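Local coordinates for tumor necrosis factor ligand superfamily member 13 (Mus musculus, PDB 1U5X), which acts as a homotrimeric cytokine that binds the receptors TACI and BCMA through its TNF-homology domain and takes part in regulating tumour cell growth, at residues 68-73 with 99-104; 26-31 with 133-138. One frame throughout, in Å; residues are numbered along the deposited sequence.

Interaction 1. Residues 68-73 with 99-104; sequences MGQVVS and NSCYSA
Gln70 and Cys101 carry this buried contact, which joins 68-73 to strand 99-109 inside the jelly-roll. On the second strand, Ser100 turns its side chain away from 68-73; its hydroxyl and carbonyl are hydrogen-bonded to Ile87 and Arg88 of a neighbouring subunit. Cys101 faces the other way, into the domain. Its carbonyl receives a nearly straight hydrogen bond from Gln70 (NE2 to O 3.0 Å, N-H...O 177°). The oxygen lies in the plane of the glutamine amide, whereas the amide nitrogen stands above the carbonyl plane. A sharp bend at chi2 (-93°) swings the amide across, and Gln70 OE1 comes to lie alongside Cys101 CB at 3.6 Å. Cys101 SG is tied by the disulfide to Cys86, whose backbone is hydrogen-bonded to Gln70. Beyond it, Tyr102 is turned away from 68-73 and meets Tyr102 of the two other subunits edge-to-face. Gln70 NE2 also bonds Ser57 OG, so two bonds grip one end of the amide and fix its rotation. The bond to a carbonyl oxygen settles which end of the amide faces it; separately, OE1 is buried beside the cysteine with no hydrogen-bond partner in the model.

Interaction 2. Residues 26-31 with 133-138; sequences VMWQPV and TFLGFV
With chi1 at -62°, Trp28 keeps CG beside its own backbone N and projects its indole from strand 24-34 toward Leu135, whose CG is anti to the backbone N (chi1 177°), a setting that, with the turn at chi2, places CD2 beside the pyrrole side of the indole. The two side chains cross at about a right angle. Leu135 CB sits over one face of the benzo ring in a CH-pi contact, 3.8 Å from the ring centroid and only 11° off the normal. Farther along the same side chain, Leu135 CD2 lies 3.9 Å from Trp28 CE2. The opposite face of the indole is taken by Val26, two residues earlier on the same strand, with CG1 3.6 Å above the ring plane, so the flat group is clamped between Val26 of its own strand and Leu135 of strand 134-139. This is core packing of the TNF jelly-roll: no hydrogen bond links the two segments, and the nearest CA atoms, those of Trp28 and Leu135, are 8.3 Å apart. Strand 7-16 pairs with both strands, and the sheet curls enough for Trp28 to reach over to Leu135. At the far end of the indole, Trp28 CZ3 reaches the main chain at Phe134 CA, 3.8 Å away. The Phe134 side chain itself heads off the other way, to Tyr56 and Gln58, to the ring of His9 and to Ala104 of a neighbouring subunit. Thr133 divides its two branches: its methyl CG2 approaches Trp28 CH2 obliquely at 4.1 Å, while OG1 is hydrogen-bonded to Ser127 O and Leu60 N, which satisfies the hydroxyl in this buried setting and holds the side chain in the rotation that turns the methyl to the tryptophan.

How the interactions relate
From the N terminus, the chain reaches 26-31 on strand 24-34, passes 68-73 and 99-104, and arrives at 133-138 on strand 134-139 near its end. Interaction 2 thus closes a long loop of 101 residues, and interaction 1 closes a shorter one of 25 residues nested inside it. Their centres are 13 Å apart. Interaction 1 spans the sandwich from strand 71-75 to 99-109, whereas interaction 2 joins 24-34 to 134-139, two strands that both pair with 7-16 in the curled sheet. Strand 51-61 lies between 99-109 and 134-139 and pairs with both; across it the aromatic rings of Tyr102 and Phe134 pack together. Both contacts also reach neighbouring subunits of the trimer.

Interaction 1. Residues 68-73 with 99-104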
ATOM      1  N   MET A  68       7.559 -15.814   2.530  1.00 17.68           N
ATOM      2  CA  MET A  68       7.484 -15.441   1.133  1.00 12.98           C
ATOM      3  C   MET A  68       7.562 -13.930   1.000  1.00 18.54           C
ATOM      4  O   MET A  68       7.231 -13.209   1.913  1.00 19.24           O
ATOM      5  CB  MET A  68       6.173 -15.912   0.531  1.00 16.77           C
ATOM      6  CG  MET A  68       5.998 -17.433   0.538  1.00 17.37           C
ATOM      7  SD  MET A  68       7.373 -18.354  -0.204  1.00 22.76           S
ATOM      8  CE  MET A  68       7.347 -17.754  -1.932  1.00 21.34           C
ATOM      9  N   GLY A  69       7.987 -13.466  -0.158  1.00 17.75           N
ATOM     10  CA  GLY A  69       8.019 -12.051  -0.421  1.00 17.38           C
ATOM     11  C   GLY A  69       8.685 -11.730  -1.736  1.00 15.84           C
ATOM     12  O   GLY A  69       9.497 -12.490  -2.254  1.00 20.62           O
ATOM     13  N   GLN A  70       8.382 -10.561  -2.237  1.00 16.25           N
ATOM     14  CA  GLN A  70       8.913 -10.132  -3.515  1.00 13.85           C
ATOM     15  C   GLN A  70       9.887  -8.999  -3.304  1.00 15.44           C
ATOM     16  O   GLN A  70       9.767  -8.252  -2.365  1.00 15.75           O
ATOM     17  CB  GLN A  70       7.822  -9.725  -4.482  1.00 11.82           C
ATOM     18  CG  GLN A  70       7.153  -8.397  -4.217  1.00 13.00           C
ATOM     19  CD  GLN A  70       5.933  -8.561  -3.387  1.00 12.50           C
ATOM     20  OE1 GLN A  70       5.832  -9.524  -2.574  1.00 14.10           O
ATOM     21  NE2 GLN A  70       4.989  -7.639  -3.559  1.00 13.97           N
ATOM     22  N   VAL A  71      10.838  -8.877  -4.217  1.00 12.39           N
ATOM     23  CA  VAL A  71      11.844  -7.851  -4.191  1.00 12.22           C
ATOM     24  C   VAL A  71      11.811  -7.071  -5.489  1.00 15.75           C
ATOM     25  O   VAL A  71      11.923  -7.657  -6.560  1.00 15.32           O
ATOM     26  CB  VAL A  71      13.247  -8.488  -4.069  1.00 15.56           C
ATOM     27  CG1 VAL A  71      14.306  -7.414  -3.807  1.00 17.02           C
ATOM     28  CG2 VAL A  71      13.279  -9.569  -2.980  1.00 21.49           C
ATOM     29  N   VAL A  72      11.673  -5.756  -5.395  1.00 15.79           N
ATOM     30  CA  VAL A  72      11.609  -4.859  -6.548  1.00 13.75           C
ATOM     31  C   VAL A  72      12.885  -4.037  -6.637  1.00 13.19           C
ATOM     32  O   VAL A  72      13.246  -3.372  -5.676  1.00 14.66           O
ATOM     33  CB  VAL A  72      10.404  -3.884  -6.425  1.00 12.83           C
ATOM     34  CG1 VAL A  72      10.317  -2.938  -7.598  1.00 17.92           C
ATOM     35  CG2 VAL A  72       9.070  -4.662  -6.295  1.00 19.21           C
ATOM     36  N   SER A  73      13.582  -4.124  -7.777  1.00 12.18           N
ATOM     37  CA  SER A  73      14.902  -3.536  -7.966  1.00 13.46           C
ATOM     38  C   SER A  73      15.017  -2.783  -9.280  1.00 14.09           C
ATOM     39  O   SER A  73      14.242  -3.021 -10.230  1.00 16.08           O
ATOM     40  CB  SER A  73      16.011  -4.598  -7.920  1.00 15.96           C
ATOM     41  OG  SER A  73      15.895  -5.453  -6.807  1.00 16.84           O
ATOM     42  N   ASN A  99      -1.897 -15.479   1.391  1.00 21.21           N
ATOM     43  CA  ASN A  99      -1.493 -14.131   1.799  1.00 17.94           C
ATOM     44  C   ASN A  99      -1.058 -13.274   0.625  1.00 18.95           C
ATOM     45  O   ASN A  99      -0.197 -13.683  -0.140  1.00 15.66           O
ATOM     46  CB  ASN A  99      -0.301 -14.220   2.772  1.00 17.88           C
ATOM     47  CG  ASN A  99      -0.710 -14.500   4.208  1.00 22.85           C
ATOM     48  OD1 ASN A  99      -1.543 -13.806   4.779  1.00 17.90           O
ATOM     49  ND2 ASN A  99      -0.072 -15.509   4.823  1.00 23.33           N
ATOM     50  N   SER A 100      -1.618 -12.065   0.508  1.00 14.13           N
ATOM     51  CA  SER A 100      -1.118 -11.076  -0.418  1.00 14.46           C
ATOM     52  C   SER A 100      -0.031 -10.274   0.299  1.00 14.58           C
ATOM     53  O   SER A 100      -0.068 -10.070   1.510  1.00 15.01           O
ATOM     54  CB  SER A 100      -2.253 -10.158  -0.953  1.00 15.39           C
ATOM     55  OG  SER A 100      -2.975  -9.528   0.085  1.00 14.17           O
ATOM     56  N   CYS A 101       0.960  -9.844  -0.455  1.00 15.63           N
ATOM     57  CA  CYS A 101       2.025  -9.012   0.057  1.00 15.15           C
ATOM     58  C   CYS A 101       2.064  -7.783  -0.819  1.00 15.15           C
ATOM     59  O   CYS A 101       2.399  -7.864  -1.984  1.00 14.52           O
ATOM     60  CB  CYS A 101       3.343  -9.788   0.011  1.00 15.43           C
ATOM     61  SG  CYS A 101       4.505  -9.301   1.265  1.00 16.42           S
ATOM     62  N   TYR A 102       1.700  -6.636  -0.253  1.00 15.99           N
ATOM     63  CA  TYR A 102       1.717  -5.366  -0.999  1.00 14.09           C
ATOM     64  C   TYR A 102       2.807  -4.448  -0.443  1.00 12.83           C
ATOM     65  O   TYR A 102       2.953  -4.321   0.778  1.00 16.93           O
ATOM     66  CB  TYR A 102       0.356  -4.665  -0.842  1.00 19.36           C
ATOM     67  CG  TYR A 102       0.232  -3.333  -1.570  1.00 12.79           C
ATOM     68  CD1 TYR A 102       0.733  -2.156  -1.004  1.00 15.64           C
ATOM     69  CD2 TYR A 102      -0.335  -3.248  -2.846  1.00 16.59           C
ATOM     70  CE1 TYR A 102       0.660  -0.924  -1.684  1.00 16.43           C
ATOM     71  CE2 TYR A 102      -0.412  -2.004  -3.506  1.00 21.17           C
ATOM     72  CZ  TYR A 102       0.055  -0.873  -2.932  1.00 18.41           C
ATOM     73  OH  TYR A 102       0.022   0.390  -3.514  1.00 19.67           O
ATOM     74  N   SER A 103       3.542  -3.788  -1.334  1.00 13.75           N
ATOM     75  CA  SER A 103       4.440  -2.681  -0.933  1.00 13.85           C
ATOM     76  C   SER A 103       4.544  -1.693  -2.059  1.00 14.18           C
ATOM     77  O   SER A 103       4.170  -1.985  -3.207  1.00 14.77           O
ATOM     78  CB  SER A 103       5.815  -3.225  -0.500  1.00 14.93           C
ATOM     79  OG  SER A 103       6.667  -2.196   0.002  1.00 17.69           O
ATOM     80  N   ALA A 104       4.981  -0.498  -1.731  1.00 15.53           N
ATOM     81  CA  ALA A 104       5.052   0.578  -2.718  1.00 15.21           C
ATOM     82  C   ALA A 104       5.905   1.711  -2.165  1.00 19.15           C
ATOM     83  O   ALA A 104       6.058   1.873  -0.954  1.00 17.53           O
ATOM     84  CB  ALA A 104       3.668   1.113  -3.003  1.00 14.43           C
TER

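Interaction 2. Residues 26-31 with 133-138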
ATOM      1  N   VAL A  26       7.653 -13.040 -12.944  1.00 19.21           N
ATOM      2  CA  VAL A  26       6.363 -12.954 -13.580  1.00 19.81           C
ATOM      3  C   VAL A  26       6.547 -12.317 -14.955  1.00 17.89           C
ATOM      4  O   VAL A  26       7.222 -11.303 -15.098  1.00 20.76           O
ATOM      5  CB  VAL A  26       5.447 -12.064 -12.707  1.00 19.80           C
ATOM      6  CG1 VAL A  26       4.058 -11.923 -13.313  1.00 24.64           C
ATOM      7  CG2 VAL A  26       5.373 -12.640 -11.295  1.00 25.31           C
ATOM      8  N   MET A  27       5.971 -12.933 -15.969  1.00 15.16           N
ATOM      9  CA  MET A  27       5.837 -12.288 -17.266  1.00 18.22           C
ATOM     10  C   MET A  27       4.635 -11.338 -17.185  1.00 17.00           C
ATOM     11  O   MET A  27       3.545 -11.771 -16.832  1.00 23.25           O
ATOM     12  CB  MET A  27       5.638 -13.347 -18.335  1.00 20.53           C
ATOM     13  CG  MET A  27       6.792 -14.303 -18.439  1.00 27.19           C
ATOM     14  SD  MET A  27       8.182 -13.493 -19.169  1.00 28.72           S
ATOM     15  CE  MET A  27       7.900 -13.825 -20.927  1.00 29.09           C
ATOM     16  N   TRP A  28       4.843 -10.060 -17.493  1.00 17.89           N
ATOM     17  CA  TRP A  28       3.830  -9.002 -17.297  1.00 13.72           C
ATOM     18  C   TRP A  28       3.178  -8.575 -18.624  1.00 19.04           C
ATOM     19  O   TRP A  28       3.817  -8.628 -19.691  1.00 17.56           O
ATOM     20  CB  TRP A  28       4.457  -7.773 -16.642  1.00 17.76           C
ATOM     21  CG  TRP A  28       5.033  -8.011 -15.271  1.00 16.34           C
ATOM     22  CD1 TRP A  28       6.351  -8.156 -14.957  1.00 16.45           C
ATOM     23  CD2 TRP A  28       4.307  -8.180 -14.047  1.00 17.35           C
ATOM     24  NE1 TRP A  28       6.494  -8.384 -13.610  1.00 15.96           N
ATOM     25  CE2 TRP A  28       5.258  -8.425 -13.028  1.00 19.50           C
ATOM     26  CE3 TRP A  28       2.946  -8.181 -13.709  1.00 17.91           C
ATOM     27  CZ2 TRP A  28       4.899  -8.646 -11.702  1.00 16.79           C
ATOM     28  CZ3 TRP A  28       2.590  -8.398 -12.376  1.00 17.48           C
ATOM     29  CH2 TRP A  28       3.567  -8.623 -11.393  1.00 20.72           C
ATOM     30  N   GLN A  29       1.903  -8.184 -18.557  1.00 16.37           N
ATOM     31  CA  GLN A  29       1.177  -7.624 -19.687  1.00 16.06           C
ATOM     32  C   GLN A  29       0.461  -6.356 -19.192  1.00 15.80           C
ATOM     33  O   GLN A  29      -0.083  -6.337 -18.073  1.00 14.14           O
ATOM     34  CB  GLN A  29       0.147  -8.608 -20.265  1.00 18.68           C
ATOM     35  CG  GLN A  29      -0.875  -9.145 -19.244  1.00 21.32           C
ATOM     36  CD  GLN A  29      -1.894 -10.087 -19.839  1.00 27.40           C
ATOM     37  OE1 GLN A  29      -2.213  -9.984 -21.018  1.00 26.39           O
ATOM     38  NE2 GLN A  29      -2.399 -11.023 -19.032  1.00 26.51           N
ATOM     39  N   PRO A  30       0.484  -5.286 -19.971  1.00 16.21           N
ATOM     40  CA  PRO A  30      -0.254  -4.072 -19.592  1.00 16.46           C
ATOM     41  C   PRO A  30      -1.751  -4.208 -19.730  1.00 15.52           C
ATOM     42  O   PRO A  30      -2.243  -4.729 -20.741  1.00 13.33           O
ATOM     43  CB  PRO A  30       0.270  -3.017 -20.561  1.00 20.07           C
ATOM     44  CG  PRO A  30       0.736  -3.788 -21.722  1.00 17.64           C
ATOM     45  CD  PRO A  30       1.234  -5.095 -21.220  1.00 20.02           C
ATOM     46  N   VAL A  31      -2.478  -3.728 -18.716  1.00 13.23           N
ATOM     47  CA  VAL A  31      -3.926  -3.564 -18.850  1.00 16.86           C
ATOM     48  C   VAL A  31      -4.390  -2.093 -18.815  1.00 13.30           C
ATOM     49  O   VAL A  31      -5.518  -1.798 -19.191  1.00 11.65           O
ATOM     50  CB  VAL A  31      -4.702  -4.430 -17.824  1.00 18.69           C
ATOM     51  CG1 VAL A  31      -4.444  -5.920 -18.068  1.00 22.93           C
ATOM     52  CG2 VAL A  31      -4.381  -4.063 -16.433  1.00 20.49           C
ATOM     53  N   THR A 133      -2.094 -10.392  -8.039  1.00 16.18           N
ATOM     54  CA  THR A 133      -0.688 -10.147  -8.348  1.00 15.06           C
ATOM     55  C   THR A 133      -0.666  -9.072  -9.430  1.00 14.22           C
ATOM     56  O   THR A 133      -1.261  -9.241 -10.474  1.00 15.39           O
ATOM     57  CB  THR A 133      -0.042 -11.433  -8.843  1.00 14.33           C
ATOM     58  OG1 THR A 133      -0.096 -12.395  -7.801  1.00 16.78           O
ATOM     59  CG2 THR A 133       1.415 -11.268  -9.129  1.00 17.29           C
ATOM     60  N   PHE A 134      -0.013  -7.955  -9.144  1.00 14.06           N
ATOM     61  CA  PHE A 134       0.057  -6.850 -10.067  1.00 14.79           C
ATOM     62  C   PHE A 134       1.229  -5.937  -9.765  1.00 18.81           C
ATOM     63  O   PHE A 134       1.871  -6.039  -8.719  1.00 16.24           O
ATOM     64  CB  PHE A 134      -1.297  -6.115 -10.117  1.00 14.61           C
ATOM     65  CG  PHE A 134      -1.812  -5.658  -8.785  1.00 15.00           C
ATOM     66  CD1 PHE A 134      -1.328  -4.505  -8.201  1.00 14.79           C
ATOM     67  CD2 PHE A 134      -2.836  -6.352  -8.149  1.00 15.17           C
ATOM     68  CE1 PHE A 134      -1.819  -4.069  -6.974  1.00 17.25           C
ATOM     69  CE2 PHE A 134      -3.313  -5.907  -6.934  1.00 14.33           C
ATOM     70  CZ  PHE A 134      -2.840  -4.780  -6.375  1.00 17.14           C
ATOM     71  N   LEU A 135       1.519  -5.074 -10.723  1.00 16.49           N
ATOM     72  CA  LEU A 135       2.669  -4.194 -10.670  1.00 17.27           C
ATOM     73  C   LEU A 135       2.294  -2.906 -11.365  1.00 15.50           C
ATOM     74  O   LEU A 135       1.751  -2.917 -12.471  1.00 17.72           O
ATOM     75  CB  LEU A 135       3.858  -4.825 -11.407  1.00 14.95           C
ATOM     76  CG  LEU A 135       5.135  -3.950 -11.488  1.00 18.45           C
ATOM     77  CD1 LEU A 135       5.740  -3.711 -10.121  1.00 19.90           C
ATOM     78  CD2 LEU A 135       6.159  -4.636 -12.425  1.00 15.46           C
ATOM     79  N   GLY A 136       2.565  -1.776 -10.731  1.00 15.99           N
ATOM     80  CA  GLY A 136       2.261  -0.535 -11.402  1.00 15.02           C
ATOM     81  C   GLY A 136       3.113   0.665 -11.071  1.00 17.97           C
ATOM     82  O   GLY A 136       3.890   0.670 -10.126  1.00 17.44           O
ATOM     83  N   PHE A 137       2.949   1.690 -11.911  1.00 16.47           N
ATOM     84  CA  PHE A 137       3.765   2.903 -11.935  1.00 16.08           C
ATOM     85  C   PHE A 137       2.911   4.144 -12.138  1.00 17.93           C
ATOM     86  O   PHE A 137       2.027   4.147 -12.993  1.00 16.30           O
ATOM     87  CB  PHE A 137       4.753   2.888 -13.136  1.00 19.09           C
ATOM     88  CG  PHE A 137       5.734   1.722 -13.149  1.00 16.62           C
ATOM     89  CD1 PHE A 137       5.315   0.450 -13.479  1.00 16.26           C
ATOM     90  CD2 PHE A 137       7.073   1.915 -12.857  1.00 16.28           C
ATOM     91  CE1 PHE A 137       6.197  -0.588 -13.486  1.00 14.89           C
ATOM     92  CE2 PHE A 137       7.958   0.867 -12.888  1.00 19.12           C
ATOM     93  CZ  PHE A 137       7.517  -0.388 -13.178  1.00 17.46           C
ATOM     94  N   VAL A 138       3.231   5.241 -11.445  1.00 14.78           N
ATOM     95  CA  VAL A 138       2.660   6.538 -11.730  1.00 12.33           C
ATOM     96  C   VAL A 138       3.778   7.575 -11.698  1.00 16.80           C
ATOM     97  O   VAL A 138       4.424   7.785 -10.654  1.00 14.84           O
ATOM     98  CB  VAL A 138       1.647   6.981 -10.654  1.00 16.26           C
ATOM     99  CG1 VAL A 138       1.064   8.379 -10.994  1.00 15.31           C
ATOM    100  CG2 VAL A 138       0.547   5.922 -10.489  1.00 18.94           C
TER